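Local coordinates for protein titin (PDB 5JDD) that acts as a giant elastic structural protein of the muscle sarcomere, represented by three tandem immunoglobulin domains from its I-band region, at residues Leu230-Asn235 and Tyr247-Gly252. Numbering follows the deposited sequence.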
loop_
_atom_site.group_PDB
_atom_site.type_symbol
_atom_site.label_atom_id
_atom_site.label_comp_id
_atom_site.label_asym_id
_atom_site.label_seq_id
_atom_site.Cartn_x
_atom_site.Cartn_y
_atom_site.Cartn_z
ATOM N N LEU A 230 15.320 9.695 -24.623
ATOM C CA LEU A 230 14.269 8.785 -25.050
ATOM C C LEU A 230 14.699 7.920 -26.228
ATOM O O LEU A 230 13.872 7.238 -26.835
ATOM C CB LEU A 230 13.028 9.583 -25.431
ATOM C CG LEU A 230 12.475 10.460 -24.316
ATOM C CD1 LEU A 230 11.397 11.390 -24.849
ATOM C CD2 LEU A 230 11.921 9.575 -23.232
ATOM N N THR A 231 15.992 7.937 -26.553
ATOM C CA THR A 231 16.498 7.169 -27.680
ATOM C C THR A 231 17.334 5.973 -27.215
ATOM O O THR A 231 18.161 6.094 -26.308
ATOM C CB THR A 231 17.317 8.062 -28.632
ATOM O OG1 THR A 231 16.477 9.118 -29.117
ATOM C CG2 THR A 231 17.851 7.263 -29.813
ATOM N N HIS A 232 17.095 4.823 -27.833
ATOM C CA HIS A 232 17.819 3.604 -27.519
ATOM C C HIS A 232 18.533 3.162 -28.780
ATOM O O HIS A 232 17.955 3.173 -29.872
ATOM C CB HIS A 232 16.847 2.527 -27.041
ATOM C CG HIS A 232 16.034 2.952 -25.859
ATOM N ND1 HIS A 232 16.502 2.857 -24.566
ATOM C CD2 HIS A 232 14.812 3.533 -25.776
ATOM C CE1 HIS A 232 15.589 3.331 -23.735
ATOM N NE2 HIS A 232 14.557 3.754 -24.445
ATOM N N SER A 233 19.800 2.799 -28.634
ATOM C CA SER A 233 20.630 2.463 -29.787
ATOM C C SER A 233 21.234 1.072 -29.677
ATOM O O SER A 233 21.467 0.564 -28.579
ATOM C CB SER A 233 21.747 3.495 -29.969
ATOM O OG SER A 233 22.595 3.533 -28.837
ATOM N N LEU A 234 21.488 0.466 -30.828
ATOM C CA LEU A 234 22.207 -0.796 -30.911
ATOM C C LEU A 234 23.369 -0.554 -31.863
ATOM O O LEU A 234 23.170 -0.310 -33.058
ATOM C CB LEU A 234 21.302 -1.922 -31.427
ATOM C CG LEU A 234 22.005 -3.209 -31.881
ATOM C CD1 LEU A 234 22.735 -3.867 -30.736
ATOM C CD2 LEU A 234 20.995 -4.168 -32.500
ATOM N N ASN A 235 24.578 -0.578 -31.321
ATOM C CA ASN A 235 25.767 -0.260 -32.085
ATOM C C ASN A 235 26.534 -1.542 -32.331
ATOM O O ASN A 235 26.944 -2.208 -31.382
ATOM C CB ASN A 235 26.622 0.744 -31.314
ATOM C CG ASN A 235 27.885 1.131 -32.066
ATOM O OD1 ASN A 235 28.975 0.637 -31.772
ATOM N ND2 ASN A 235 27.741 2.013 -33.044
ATOM N N TYR A 247 16.614 -6.958 -37.279
ATOM C CA TYR A 247 16.761 -6.556 -35.891
ATOM C C TYR A 247 15.468 -5.965 -35.376
ATOM O O TYR A 247 14.799 -5.207 -36.090
ATOM C CB TYR A 247 17.919 -5.564 -35.760
ATOM C CG TYR A 247 19.242 -6.230 -36.012
ATOM C CD1 TYR A 247 19.733 -6.398 -37.306
ATOM C CD2 TYR A 247 19.980 -6.744 -34.959
ATOM C CE1 TYR A 247 20.946 -7.051 -37.536
ATOM C CE2 TYR A 247 21.207 -7.373 -35.179
ATOM C CZ TYR A 247 21.672 -7.533 -36.472
ATOM O OH TYR A 247 22.871 -8.175 -36.693
ATOM N N THR A 248 15.113 -6.323 -34.139
ATOM C CA THR A 248 13.865 -5.868 -33.548
ATOM C C THR A 248 14.124 -5.237 -32.188
ATOM O O THR A 248 14.792 -5.819 -31.331
ATOM C CB THR A 248 12.867 -7.025 -33.363
ATOM O OG1 THR A 248 12.627 -7.661 -34.628
ATOM C CG2 THR A 248 11.542 -6.517 -32.799
ATOM N N PHE A 249 13.593 -4.036 -31.997
ATOM C CA PHE A 249 13.569 -3.416 -30.688
ATOM C C PHE A 249 12.230 -3.758 -30.062
ATOM O O PHE A 249 11.187 -3.622 -30.719
ATOM C CB PHE A 249 13.727 -1.901 -30.830
ATOM C CG PHE A 249 13.500 -1.145 -29.554
ATOM C CD1 PHE A 249 14.531 -0.971 -28.639
ATOM C CD2 PHE A 249 12.262 -0.584 -29.286
ATOM C CE1 PHE A 249 14.323 -0.251 -27.463
ATOM C CE2 PHE A 249 12.044 0.123 -28.109
ATOM C CZ PHE A 249 13.080 0.293 -27.197
ATOM N N VAL A 250 12.257 -4.203 -28.806
ATOM C CA VAL A 250 11.042 -4.568 -28.085
ATOM C C VAL A 250 10.963 -3.837 -26.756
ATOM O O VAL A 250 11.889 -3.902 -25.960
ATOM C CB VAL A 250 11.004 -6.073 -27.770
ATOM C CG1 VAL A 250 9.733 -6.428 -26.995
ATOM C CG2 VAL A 250 11.107 -6.896 -29.042
ATOM N N ALA A 251 9.854 -3.148 -26.506
ATOM C CA ALA A 251 9.634 -2.523 -25.206
ATOM C C ALA A 251 8.168 -2.620 -24.858
ATOM O O ALA A 251 7.335 -2.032 -25.550
ATOM C CB ALA A 251 10.066 -1.069 -25.223
ATOM N N GLY A 252 7.862 -3.353 -23.793
ATOM C CA GLY A 252 6.479 -3.634 -23.449
ATOM C C GLY A 252 5.811 -4.346 -24.609
ATOM O O GLY A 252 6.335 -5.343 -25.118
#
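His232 lays its CB and the CG-CD2 side of its imidazole against the outer end of the Phe249 ring, across the interior of an immunoglobulin I-set beta-sandwich. The example illustrates how the two sheets of such a domain pack face to face: strands 231-236 and 245-251 belong to the two facing sheets, and between these two segments the contact is made by side chains. At the closest pairing of the backbones, the CA atoms of His232 and Phe249 are still 8.8 Å apart.

The two rings are nearly parallel, their planes 24° apart, yet they are slid so far that they barely overlap, with centroids 5.6 Å from each other. Contact is therefore made at the end of the phenyl group: CE1 of Phe249 approaches CB of His232 at 3.8 Å, and its CZ lies 3.9 Å from CD2 of the imidazole. With CG anti to the backbone N (chi1 171°), the phenyl group of Phe249 extends across the interior toward the histidine. Trp210 meets the same phenyl ring edge-to-face, and Tyr208 packs against the imidazole, making the pair part of a larger aromatic cluster. ND1 of the buried histidine is hydrogen-bonded to Thr227 OG1 on the neighbouring strand 223-228 of its own sheet; this bond should help fix the rotation of the ring.

Two residues along each strand, a second pair repeats the principle with an aliphatic partner. Leu234 and Tyr247 cross at about a right angle, and a single methyl does the touching. Ile217 packs against both side chains, while the phenol oxygen of Tyr247 is hydrogen-bonded to the backbone O of Asp243, tethering the far end of the ring. The methyl concerned is Leu234 CD2, which sits 3.7 Å from Tyr247 CD2 and 4.2 Å from Tyr247 CE2.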